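Local atomic coordinates of dihydrodipicolinate reductase N-terminus domain-containing protein (Mycobacterium smegmatis, PDB entry 6IAQ), a protein that binds NADP and, as a native amine dehydrogenase, probably catalyses the asymmetric reductive amination of ketones to amines. Residues W285-E288 against N292-L295; D142-N147 against L295-V300; I255-T260 against V265-M270. All coordinates share one frame; numbering follows the deposited sequence.

Contact 1 of 3, residues W285-E288 against N292-L295; sequences WTIE and NLFL
W285 and L295 illustrate how an antiparallel pair satisfies its polar backbone: W285 N donates a hydrogen bond to L295 O at 2.8 Å along an almost straight path (173° at the hydrogen), and L295 N answers to W285 O at 2.9 Å. I287 and L293 repeat the exchange, L293 N reaching I287 O at 2.8 Å; I287 N donates to L293 O at 2.9 Å. Three of these acceptors also take a CA-H...O contact: F294 CA approaches W285 O, N292 CA approaches I287 O, and T286 CA lies 3.3 Å from L293 O. On one face I287 and L293 run side by side, their CD1 methyls 4.0 Å apart. On the other, F294 CG stands anti to its backbone N (chi1 -175°), which brings the ring edge to T286 OG1, in the ring plane and 3.8 Å from CD1. Polar side-chain ends find partners beyond the two segments: W285 NE1 bonds to N283, E288 pairs with R163, and N292 OD1 receives G289 N in the turn. Within this chain the hairpin forms the edge of the mixed sheet, with strand 158-169 beyond 285-288, helix 141-153 packed against W285, I287 and L295, and P301 of the second subunit against L293.

Contact 2 of 3, residues D142-N147 against L295-V300; sequences DTFWVN and LSNGTV
F144 and N297 mark the nearest approach of the two backbones, yet their CA atoms stay 8.6 Å apart, so side chains alone bridge the helix and the chain leaving strand 293-296. The helical segment includes a wider pi-type turn, in which N147 N bonds to D142 O at 3.0 Å, five residues back. The other segment bends away from its strand: S296 OG accepts from G298 N at 3.3 Å in an ST turn, and T299 centres an inverse gamma turn that brings V300 back towards the helix. Helix 141-153 lies against the mixed sheet of the 2,4-diaminopentanoate dehydrogenase-like part of the chain, and the F144 side chain is about 9 Å from bound NADP. The F144 ring is gripped on several sides. V300 CG2, placed anti to its own backbone N, makes a CH-pi contact over one face, 4.2 Å from the ring centroid and 15° off the normal; T143 CB lies over the opposite face. The amide of N297 comes to the ring edge, its plane 85° from that of the ring. Y140 and, from the second subunit, T155 also pack on F144. One turn along, N147 ND2 donates to D142 OD1 at 3.0 Å, meeting it nearly end-on, while D142 OD2 is engaged by R313 and T138.

Contact 3 of 3, residues I255-T260 against V265-M270; sequences IDRIET and VFEFEM
A beta hairpin joins strands 249-260 and 265-273, and its ladder alternates between hydrogen-bonded and non-hydrogen-bonded pairs. In the first kind, F266 N reaches I258 O at 2.8 Å and I258 N returns the bond to F266 O; D256 and F268 do likewise, with F268 N 2.9 Å from D256 O. On the face of R257, V265 and E267, R257 extends from CG anti to its backbone N (chi1 179°), then bends at chi3, which sets its guanidinium flat beneath V265 CG1, 3.6 Å from CZ and centred over the group. At the edge of the same plane, R257 NE forms a salt bridge of 3.2 Å with E267 OE1, although the carboxylate is turned 58° from the guanidinium. E267 OE2 rests against the CD1 methyl of I255. At the end of the strand T260 CG2 meets the F266 ring edge at CE1; on the face of D256, I258, F266 and F268 a water donates to both D256 OD2 (2.7 Å) and F268 O; T202 and T224 also bond the D256 carboxylate. It is an amphipathic antiparallel hairpin of a mixed sheet, with helix 203-215 against D256, I258 and F266 and the R257-E267 salt bridge on the partly exposed face.

In the fold
From the N terminus, the chain completes most of the parallel Rossmann-type sheet before contact 2 opens on helix 141-153. Strand 158-169 then enters the mixed sheet, and contact 3 closes a hairpin through a four-residue turn, followed by contact 1, which closes a second one. Contact 2 closes last, at 295-300, after a long excursion that contains contact 3 entirely; it starts its second segment on L295, where contact 1 ends. Nothing crosses. The two hairpins lie on either side of strand 158-169, and W285, W145 and F268, one from each contact, pack together between the mixed sheet and helix 141-153. Contacts 1 and 2 also touch the second subunit, linking sheet edge and helix to the dimer.

Contact 1 of 3, residues W285-E288 against N292-L295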
ATOM      1  N   TRP A 285      12.911  -0.420  -0.444  1.00 27.06           N
ATOM      2  CA  TRP A 285      12.685  -0.491   1.017  1.00 29.38           C
ATOM      3  C   TRP A 285      12.886  -1.928   1.504  1.00 33.96           C
ATOM      4  O   TRP A 285      12.443  -2.880   0.842  1.00 31.91           O
ATOM      5  CB  TRP A 285      11.303   0.018   1.392  1.00 30.21           C
ATOM      6  CG  TRP A 285      11.175   1.485   1.157  1.00 30.80           C
ATOM      7  CD1 TRP A 285      11.062   2.104  -0.050  1.00 29.94           C
ATOM      8  CD2 TRP A 285      11.181   2.517   2.151  1.00 30.39           C
ATOM      9  NE1 TRP A 285      10.924   3.454   0.144  1.00 30.11           N
ATOM     10  CE2 TRP A 285      11.044   3.744   1.471  1.00 30.58           C
ATOM     11  CE3 TRP A 285      11.275   2.535   3.543  1.00 30.67           C
ATOM     12  CZ2 TRP A 285      11.009   4.976   2.137  1.00 30.22           C
ATOM     13  CZ3 TRP A 285      11.259   3.746   4.198  1.00 29.15           C
ATOM     14  CH2 TRP A 285      11.118   4.951   3.501  1.00 30.22           C
ATOM     15  N   THR A 286      13.571  -2.044   2.625  1.00 33.96           N
ATOM     16  CA  THR A 286      13.812  -3.325   3.329  1.00 35.68           C
ATOM     17  C   THR A 286      13.256  -3.179   4.736  1.00 37.28           C
ATOM     18  O   THR A 286      13.472  -2.135   5.357  1.00 32.63           O
ATOM     19  CB  THR A 286      15.302  -3.652   3.358  1.00 37.15           C
ATOM     20  OG1 THR A 286      15.757  -3.736   2.008  1.00 38.97           O
ATOM     21  CG2 THR A 286      15.598  -4.919   4.126  1.00 39.58           C
ATOM     22  N   ILE A 287      12.558  -4.209   5.193  1.00 33.63           N
ATOM     23  CA  ILE A 287      12.238  -4.388   6.637  1.00 34.10           C
ATOM     24  C   ILE A 287      13.027  -5.591   7.146  1.00 36.32           C
ATOM     25  O   ILE A 287      12.869  -6.684   6.582  1.00 35.03           O
ATOM     26  CB  ILE A 287      10.734  -4.532   6.843  1.00 36.00           C
ATOM     27  CG1 ILE A 287      10.000  -3.309   6.289  1.00 37.44           C
ATOM     28  CG2 ILE A 287      10.416  -4.758   8.310  1.00 39.50           C
ATOM     29  CD1 ILE A 287       8.493  -3.415   6.384  1.00 36.50           C
ATOM     30  N   GLU A 288      13.905  -5.361   8.117  1.00 36.41           N
ATOM     31  CA  GLU A 288      14.617  -6.436   8.856  1.00 39.57           C
ATOM     32  C   GLU A 288      13.801  -6.749  10.105  1.00 34.69           C
ATOM     33  O   GLU A 288      13.474  -5.820  10.872  1.00 36.24           O
ATOM     34  CB  GLU A 288      16.050  -6.021   9.190  1.00 45.03           C
ATOM     35  CG  GLU A 288      16.887  -5.804   7.940  1.00 49.96           C
ATOM     36  CD  GLU A 288      18.231  -5.145   8.192  1.00 57.34           C
ATOM     37  OE1 GLU A 288      19.163  -5.408   7.431  1.00 70.49           O
ATOM     38  OE2 GLU A 288      18.336  -4.355   9.137  1.00 59.08           O
ATOM     39  N   ASN A 292      11.865 -10.908   7.144  1.00 28.81           N
ATOM     40  CA  ASN A 292      12.537  -9.872   6.310  1.00 31.68           C
ATOM     41  C   ASN A 292      11.666  -9.603   5.079  1.00 33.53           C
ATOM     42  O   ASN A 292      11.194 -10.584   4.446  1.00 30.40           O
ATOM     43  CB  ASN A 292      13.952 -10.253   5.885  1.00 33.61           C
ATOM     44  CG  ASN A 292      14.888 -10.395   7.076  1.00 38.80           C
ATOM     45  OD1 ASN A 292      14.754  -9.688   8.079  1.00 36.91           O
ATOM     46  ND2 ASN A 292      15.814 -11.343   6.992  1.00 34.83           N
ATOM     47  N   LEU A 293      11.459  -8.323   4.754  1.00 31.09           N
ATOM     48  CA  LEU A 293      10.577  -7.910   3.638  1.00 29.66           C
ATOM     49  C   LEU A 293      11.335  -6.965   2.724  1.00 30.90           C
ATOM     50  O   LEU A 293      12.271  -6.276   3.197  1.00 28.43           O
ATOM     51  CB  LEU A 293       9.332  -7.235   4.193  1.00 29.32           C
ATOM     52  CG  LEU A 293       8.418  -8.142   4.992  1.00 29.30           C
ATOM     53  CD1 LEU A 293       7.635  -7.336   6.010  1.00 30.26           C
ATOM     54  CD2 LEU A 293       7.495  -8.932   4.074  1.00 31.50           C
ATOM     55  N   PHE A 294      10.940  -6.970   1.456  1.00 29.61           N
ATOM     56  CA  PHE A 294      11.531  -6.114   0.396  1.00 30.60           C
ATOM     57  C   PHE A 294      10.413  -5.511  -0.455  1.00 29.19           C
ATOM     58  O   PHE A 294       9.397  -6.183  -0.734  1.00 28.13           O
ATOM     59  CB  PHE A 294      12.486  -6.938  -0.465  1.00 30.19           C
ATOM     60  CG  PHE A 294      13.214  -6.109  -1.488  1.00 33.15           C
ATOM     61  CD1 PHE A 294      14.205  -5.214  -1.105  1.00 38.54           C
ATOM     62  CD2 PHE A 294      12.890  -6.200  -2.826  1.00 36.14           C
ATOM     63  CE1 PHE A 294      14.866  -4.428  -2.044  1.00 39.53           C
ATOM     64  CE2 PHE A 294      13.547  -5.411  -3.768  1.00 36.67           C
ATOM     65  CZ  PHE A 294      14.545  -4.544  -3.379  1.00 37.55           C
ATOM     66  N   LEU A 295      10.619  -4.275  -0.887  1.00 27.33           N
ATOM     67  CA  LEU A 295       9.727  -3.576  -1.847  1.00 27.47           C
ATOM     68  C   LEU A 295      10.608  -2.749  -2.779  1.00 27.45           C
ATOM     69  O   LEU A 295      11.528  -2.055  -2.313  1.00 26.48           O
ATOM     70  CB  LEU A 295       8.718  -2.702  -1.110  1.00 30.72           C
ATOM     71  CG  LEU A 295       7.695  -1.960  -1.983  1.00 32.81           C
ATOM     72  CD1 LEU A 295       6.310  -2.008  -1.347  1.00 36.92           C
ATOM     73  CD2 LEU A 295       8.069  -0.501  -2.180  1.00 38.16           C
TER

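Contact 2 of 3, residues D142-N147 against L295-V300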
ATOM      1  N   ASP A 142       3.642  10.566  -0.615  1.00 26.52           N
ATOM      2  CA  ASP A 142       2.340  10.178  -0.002  1.00 26.75           C
ATOM      3  C   ASP A 142       2.211   8.632  -0.014  1.00 28.65           C
ATOM      4  O   ASP A 142       2.058   8.031   1.051  1.00 28.04           O
ATOM      5  CB  ASP A 142       1.220  10.889  -0.753  1.00 26.40           C
ATOM      6  CG  ASP A 142      -0.199  10.681  -0.276  1.00 28.91           C
ATOM      7  OD1 ASP A 142      -0.489   9.613   0.321  1.00 26.75           O
ATOM      8  OD2 ASP A 142      -1.029  11.599  -0.554  1.00 28.39           O
ATOM      9  N   THR A 143       2.262   8.027  -1.189  1.00 27.09           N
ATOM     10  CA  THR A 143       2.228   6.558  -1.369  1.00 24.73           C
ATOM     11  C   THR A 143       3.621   5.957  -1.163  1.00 24.65           C
ATOM     12  O   THR A 143       3.759   5.052  -0.316  1.00 25.97           O
ATOM     13  CB  THR A 143       1.652   6.181  -2.729  1.00 23.60           C
ATOM     14  OG1 THR A 143       0.342   6.692  -2.831  1.00 23.45           O
ATOM     15  CG2 THR A 143       1.615   4.689  -2.923  1.00 26.24           C
ATOM     16  N   PHE A 144       4.641   6.415  -1.893  1.00 26.80           N
ATOM     17  CA  PHE A 144       5.886   5.617  -2.105  1.00 24.70           C
ATOM     18  C   PHE A 144       6.812   5.657  -0.898  1.00 26.88           C
ATOM     19  O   PHE A 144       7.607   4.719  -0.768  1.00 24.55           O
ATOM     20  CB  PHE A 144       6.568   6.054  -3.397  1.00 24.02           C
ATOM     21  CG  PHE A 144       5.749   5.693  -4.608  1.00 24.74           C
ATOM     22  CD1 PHE A 144       5.692   4.382  -5.060  1.00 25.93           C
ATOM     23  CD2 PHE A 144       4.971   6.650  -5.243  1.00 22.85           C
ATOM     24  CE1 PHE A 144       4.916   4.061  -6.167  1.00 24.49           C
ATOM     25  CE2 PHE A 144       4.174   6.320  -6.322  1.00 25.81           C
ATOM     26  CZ  PHE A 144       4.129   5.017  -6.778  1.00 24.48           C
ATOM     27  N   TRP A 145       6.705   6.664  -0.024  1.00 25.19           N
ATOM     28  CA  TRP A 145       7.594   6.762   1.159  1.00 26.90           C
ATOM     29  C   TRP A 145       6.798   6.657   2.468  1.00 25.70           C
ATOM     30  O   TRP A 145       7.456   6.452   3.501  1.00 29.02           O
ATOM     31  CB  TRP A 145       8.469   8.021   1.132  1.00 26.40           C
ATOM     32  CG  TRP A 145       9.413   8.112  -0.019  1.00 25.57           C
ATOM     33  CD1 TRP A 145       9.817   7.097  -0.839  1.00 27.75           C
ATOM     34  CD2 TRP A 145      10.107   9.285  -0.464  1.00 26.59           C
ATOM     35  NE1 TRP A 145      10.715   7.558  -1.764  1.00 26.40           N
ATOM     36  CE2 TRP A 145      10.891   8.906  -1.580  1.00 25.64           C
ATOM     37  CE3 TRP A 145      10.080  10.635  -0.087  1.00 26.71           C
ATOM     38  CZ2 TRP A 145      11.646   9.826  -2.312  1.00 23.67           C
ATOM     39  CZ3 TRP A 145      10.873  11.536  -0.776  1.00 26.08           C
ATOM     40  CH2 TRP A 145      11.632  11.142  -1.885  1.00 26.48           C
ATOM     41  N   VAL A 146       5.473   6.789   2.448  1.00 26.96           N
ATOM     42  CA  VAL A 146       4.675   6.766   3.703  1.00 27.83           C
ATOM     43  C   VAL A 146       3.631   5.647   3.678  1.00 26.16           C
ATOM     44  O   VAL A 146       3.859   4.641   4.379  1.00 31.22           O
ATOM     45  CB  VAL A 146       4.045   8.137   3.997  1.00 28.59           C
ATOM     46  CG1 VAL A 146       3.213   8.096   5.270  1.00 27.96           C
ATOM     47  CG2 VAL A 146       5.089   9.248   4.031  1.00 31.20           C
ATOM     48  N   ASN A 147       2.523   5.793   2.946  1.00 25.47           N
ATOM     49  CA  ASN A 147       1.351   4.899   3.083  1.00 26.07           C
ATOM     50  C   ASN A 147       1.671   3.446   2.613  1.00 30.02           C
ATOM     51  O   ASN A 147       1.180   2.485   3.267  1.00 25.41           O
ATOM     52  CB  ASN A 147       0.123   5.472   2.390  1.00 27.18           C
ATOM     53  CG  ASN A 147      -0.502   6.609   3.207  1.00 34.24           C
ATOM     54  OD1 ASN A 147      -0.969   6.377   4.304  1.00 31.17           O
ATOM     55  ND2 ASN A 147      -0.484   7.845   2.729  1.00 24.64           N
ATOM     56  N   LEU A 295      10.619  -4.275  -0.887  1.00 27.33           N
ATOM     57  CA  LEU A 295       9.727  -3.576  -1.847  1.00 27.47           C
ATOM     58  C   LEU A 295      10.608  -2.749  -2.779  1.00 27.45           C
ATOM     59  O   LEU A 295      11.528  -2.055  -2.313  1.00 26.48           O
ATOM     60  CB  LEU A 295       8.718  -2.702  -1.110  1.00 30.72           C
ATOM     61  CG  LEU A 295       7.695  -1.960  -1.983  1.00 32.81           C
ATOM     62  CD1 LEU A 295       6.310  -2.008  -1.347  1.00 36.92           C
ATOM     63  CD2 LEU A 295       8.069  -0.501  -2.180  1.00 38.16           C
ATOM     64  N   SER A 296      10.334  -2.857  -4.069  1.00 26.20           N
ATOM     65  CA  SER A 296      10.987  -2.065  -5.134  1.00 28.24           C
ATOM     66  C   SER A 296       9.904  -1.626  -6.120  1.00 25.23           C
ATOM     67  O   SER A 296       8.942  -2.403  -6.354  1.00 26.31           O
ATOM     68  CB  SER A 296      12.084  -2.884  -5.788  1.00 27.19           C
ATOM     69  OG  SER A 296      12.407  -2.384  -7.060  1.00 37.00           O
ATOM     70  N   ASN A 297      10.087  -0.468  -6.735  1.00 27.86           N
ATOM     71  CA  ASN A 297       9.129   0.054  -7.741  1.00 23.50           C
ATOM     72  C   ASN A 297       9.844   0.225  -9.079  1.00 24.03           C
ATOM     73  O   ASN A 297       9.341   1.012  -9.897  1.00 23.08           O
ATOM     74  CB  ASN A 297       8.435   1.312  -7.211  1.00 24.25           C
ATOM     75  CG  ASN A 297       7.495   1.038  -6.056  1.00 25.11           C
ATOM     76  OD1 ASN A 297       6.454   0.374  -6.199  1.00 27.90           O
ATOM     77  ND2 ASN A 297       7.866   1.526  -4.906  1.00 23.92           N
ATOM     78  N   GLY A 298      10.951  -0.489  -9.302  1.00 24.79           N
ATOM     79  CA  GLY A 298      11.695  -0.391 -10.568  1.00 25.80           C
ATOM     80  C   GLY A 298      12.075   1.049 -10.855  1.00 27.26           C
ATOM     81  O   GLY A 298      12.458   1.732  -9.907  1.00 26.94           O
ATOM     82  N   THR A 299      12.014   1.496 -12.107  1.00 26.54           N
ATOM     83  CA  THR A 299      12.306   2.920 -12.472  1.00 25.44           C
ATOM     84  C   THR A 299      11.037   3.713 -12.200  1.00 24.75           C
ATOM     85  O   THR A 299      10.215   3.863 -13.091  1.00 24.95           O
ATOM     86  CB  THR A 299      12.864   3.053 -13.889  1.00 29.21           C
ATOM     87  OG1 THR A 299      14.043   2.260 -13.891  1.00 28.11           O
ATOM     88  CG2 THR A 299      13.239   4.477 -14.218  1.00 30.76           C
ATOM     89  N   VAL A 300      10.849   4.095 -10.942  1.00 25.78           N
ATOM     90  CA  VAL A 300       9.566   4.649 -10.438  1.00 24.80           C
ATOM     91  C   VAL A 300       9.329   6.013 -11.076  1.00 25.15           C
ATOM     92  O   VAL A 300      10.260   6.817 -11.195  1.00 27.23           O
ATOM     93  CB  VAL A 300       9.593   4.701  -8.900  1.00 24.74           C
ATOM     94  CG1 VAL A 300      10.687   5.607  -8.358  1.00 22.39           C
ATOM     95  CG2 VAL A 300       8.233   5.078  -8.354  1.00 24.44           C
TER

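Contact 3 of 3, residues I255-T260 against V265-M270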
ATOM      1  N   ILE A 255      20.835  11.221   4.654  1.00 30.77           N
ATOM      2  CA  ILE A 255      20.472   9.997   5.412  1.00 35.54           C
ATOM      3  C   ILE A 255      19.916  10.449   6.756  1.00 34.01           C
ATOM      4  O   ILE A 255      20.549  11.275   7.414  1.00 38.68           O
ATOM      5  CB  ILE A 255      21.650   9.006   5.527  1.00 39.36           C
ATOM      6  CG1 ILE A 255      21.224   7.735   6.260  1.00 43.89           C
ATOM      7  CG2 ILE A 255      22.850   9.649   6.168  1.00 44.85           C
ATOM      8  CD1 ILE A 255      22.067   6.520   5.889  1.00 45.20           C
ATOM      9  N   ASP A 256      18.705  10.022   7.056  1.00 31.89           N
ATOM     10  CA  ASP A 256      17.959  10.339   8.284  1.00 32.56           C
ATOM     11  C   ASP A 256      17.681   9.034   9.011  1.00 36.27           C
ATOM     12  O   ASP A 256      17.420   8.015   8.346  1.00 35.48           O
ATOM     13  CB  ASP A 256      16.670  11.105   7.969  1.00 33.67           C
ATOM     14  CG  ASP A 256      16.990  12.510   7.518  1.00 35.35           C
ATOM     15  OD1 ASP A 256      17.425  13.311   8.395  1.00 34.77           O
ATOM     16  OD2 ASP A 256      16.901  12.765   6.303  1.00 32.02           O
ATOM     17  N   ARG A 257      17.714   9.089  10.333  1.00 33.99           N
ATOM     18  CA  ARG A 257      17.539   7.907  11.204  1.00 35.84           C
ATOM     19  C   ARG A 257      16.783   8.309  12.454  1.00 39.09           C
ATOM     20  O   ARG A 257      17.158   9.320  13.089  1.00 42.16           O
ATOM     21  CB  ARG A 257      18.912   7.347  11.572  1.00 42.37           C
ATOM     22  CG  ARG A 257      18.884   6.140  12.496  1.00 48.65           C
ATOM     23  CD  ARG A 257      20.328   5.813  12.825  1.00 56.02           C
ATOM     24  NE  ARG A 257      20.583   4.393  12.769  1.00 64.42           N
ATOM     25  CZ  ARG A 257      20.469   3.561  13.799  1.00 70.36           C
ATOM     26  NH1 ARG A 257      20.126   4.003  14.995  1.00 69.42           N
ATOM     27  NH2 ARG A 257      20.716   2.274  13.632  1.00 74.67           N
ATOM     28  N   ILE A 258      15.747   7.548  12.780  1.00 37.53           N
ATOM     29  CA  ILE A 258      14.982   7.705  14.039  1.00 36.96           C
ATOM     30  C   ILE A 258      14.951   6.354  14.743  1.00 42.11           C
ATOM     31  O   ILE A 258      14.423   5.384  14.157  1.00 39.86           O
ATOM     32  CB  ILE A 258      13.581   8.261  13.768  1.00 39.48           C
ATOM     33  CG1 ILE A 258      13.652   9.616  13.047  1.00 37.03           C
ATOM     34  CG2 ILE A 258      12.795   8.319  15.071  1.00 40.75           C
ATOM     35  CD1 ILE A 258      12.303  10.280  12.861  1.00 37.44           C
ATOM     36  N   GLU A 259      15.500   6.307  15.958  1.00 42.81           N
ATOM     37  CA  GLU A 259      15.336   5.157  16.882  1.00 43.59           C
ATOM     38  C   GLU A 259      14.121   5.417  17.752  1.00 46.61           C
ATOM     39  O   GLU A 259      13.953   6.563  18.194  1.00 48.03           O
ATOM     40  CB  GLU A 259      16.567   4.977  17.751  1.00 46.86           C
ATOM     41  CG  GLU A 259      17.831   4.891  16.944  1.00 49.09           C
ATOM     42  CD  GLU A 259      19.051   4.579  17.799  1.00 51.89           C
ATOM     43  OE1 GLU A 259      18.877   4.315  19.014  1.00 55.97           O
ATOM     44  OE2 GLU A 259      20.168   4.630  17.249  1.00 58.91           O
ATOM     45  N   THR A 260      13.309   4.397  17.975  1.00 41.92           N
ATOM     46  CA  THR A 260      12.134   4.493  18.864  1.00 45.64           C
ATOM     47  C   THR A 260      12.470   3.839  20.203  1.00 47.43           C
ATOM     48  O   THR A 260      13.328   2.930  20.229  1.00 41.09           O
ATOM     49  CB  THR A 260      10.904   3.872  18.197  1.00 45.34           C
ATOM     50  OG1 THR A 260      11.134   2.468  18.044  1.00 49.05           O
ATOM     51  CG2 THR A 260      10.606   4.526  16.866  1.00 48.54           C
ATOM     52  N   VAL A 265      13.783   0.780  14.462  1.00 41.88           N
ATOM     53  CA  VAL A 265      14.644   1.866  13.933  1.00 42.46           C
ATOM     54  C   VAL A 265      14.218   2.131  12.493  1.00 43.26           C
ATOM     55  O   VAL A 265      14.006   1.155  11.732  1.00 40.70           O
ATOM     56  CB  VAL A 265      16.120   1.460  14.011  1.00 40.88           C
ATOM     57  CG1 VAL A 265      17.016   2.495  13.358  1.00 42.96           C
ATOM     58  CG2 VAL A 265      16.534   1.174  15.456  1.00 46.16           C
ATOM     59  N   PHE A 266      14.125   3.406  12.131  1.00 38.67           N
ATOM     60  CA  PHE A 266      13.788   3.859  10.766  1.00 36.45           C
ATOM     61  C   PHE A 266      14.983   4.587  10.182  1.00 35.50           C
ATOM     62  O   PHE A 266      15.567   5.456  10.881  1.00 36.22           O
ATOM     63  CB  PHE A 266      12.571   4.772  10.808  1.00 38.10           C
ATOM     64  CG  PHE A 266      11.340   4.112  11.348  1.00 35.75           C
ATOM     65  CD1 PHE A 266      11.156   3.974  12.712  1.00 36.33           C
ATOM     66  CD2 PHE A 266      10.380   3.613  10.490  1.00 35.80           C
ATOM     67  CE1 PHE A 266      10.032   3.341  13.206  1.00 37.08           C
ATOM     68  CE2 PHE A 266       9.244   3.005  10.994  1.00 35.19           C
ATOM     69  CZ  PHE A 266       9.060   2.894  12.352  1.00 34.63           C
ATOM     70  N   GLU A 267      15.308   4.281   8.930  1.00 35.09           N
ATOM     71  CA  GLU A 267      16.442   4.918   8.224  1.00 39.91           C
ATOM     72  C   GLU A 267      16.051   5.158   6.769  1.00 36.47           C
ATOM     73  O   GLU A 267      15.474   4.256   6.137  1.00 38.13           O
ATOM     74  CB  GLU A 267      17.708   4.071   8.359  1.00 43.05           C
ATOM     75  CG  GLU A 267      18.953   4.815   7.932  1.00 53.06           C
ATOM     76  CD  GLU A 267      20.272   4.192   8.358  1.00 52.44           C
ATOM     77  OE1 GLU A 267      20.676   4.364   9.525  1.00 56.50           O
ATOM     78  OE2 GLU A 267      20.882   3.533   7.530  1.00 46.49           O
ATOM     79  N   PHE A 268      16.367   6.341   6.249  1.00 34.01           N
ATOM     80  CA  PHE A 268      15.991   6.744   4.870  1.00 31.02           C
ATOM     81  C   PHE A 268      17.119   7.551   4.242  1.00 33.93           C
ATOM     82  O   PHE A 268      17.486   8.623   4.750  1.00 32.43           O
ATOM     83  CB  PHE A 268      14.648   7.483   4.910  1.00 34.80           C
ATOM     84  CG  PHE A 268      14.167   7.962   3.564  1.00 32.92           C
ATOM     85  CD1 PHE A 268      13.989   7.065   2.519  1.00 35.21           C
ATOM     86  CD2 PHE A 268      13.801   9.280   3.370  1.00 34.62           C
ATOM     87  CE1 PHE A 268      13.526   7.491   1.285  1.00 36.51           C
ATOM     88  CE2 PHE A 268      13.355   9.716   2.134  1.00 37.27           C
ATOM     89  CZ  PHE A 268      13.202   8.822   1.097  1.00 38.29           C
ATOM     90  N   GLU A 269      17.643   7.051   3.133  1.00 29.23           N
ATOM     91  CA  GLU A 269      18.675   7.739   2.340  1.00 33.90           C
ATOM     92  C   GLU A 269      18.029   8.199   1.032  1.00 32.51           C
ATOM     93  O   GLU A 269      17.385   7.360   0.335  1.00 30.48           O
ATOM     94  CB  GLU A 269      19.845   6.794   2.094  1.00 34.91           C
ATOM     95  CG  GLU A 269      20.878   7.342   1.144  1.00 34.22           C
ATOM     96  CD  GLU A 269      22.031   6.386   0.902  1.00 39.09           C
ATOM     97  OE1 GLU A 269      21.775   5.240   0.578  1.00 47.47           O
ATOM     98  OE2 GLU A 269      23.178   6.788   1.081  1.00 51.38           O
ATOM     99  N   MET A 270      18.182   9.493   0.726  1.00 29.46           N
ATOM    100  CA  MET A 270      17.535  10.127  -0.437  1.00 27.51           C
ATOM    101  C   MET A 270      18.550  10.984  -1.172  1.00 27.63           C
ATOM    102  O   MET A 270      19.164  11.867  -0.559  1.00 27.90           O
ATOM    103  CB  MET A 270      16.330  10.961   0.022  1.00 28.38           C
ATOM    104  CG  MET A 270      15.497  11.478  -1.118  1.00 27.92           C
ATOM    105  SD  MET A 270      14.624  12.991  -0.615  1.00 29.65           S
ATOM    106  CE  MET A 270      16.025  14.102  -0.719  1.00 29.50           C
TER
HETATM  107  O   HOH W   1      16.793  11.302   4.022  1.00 31.07           O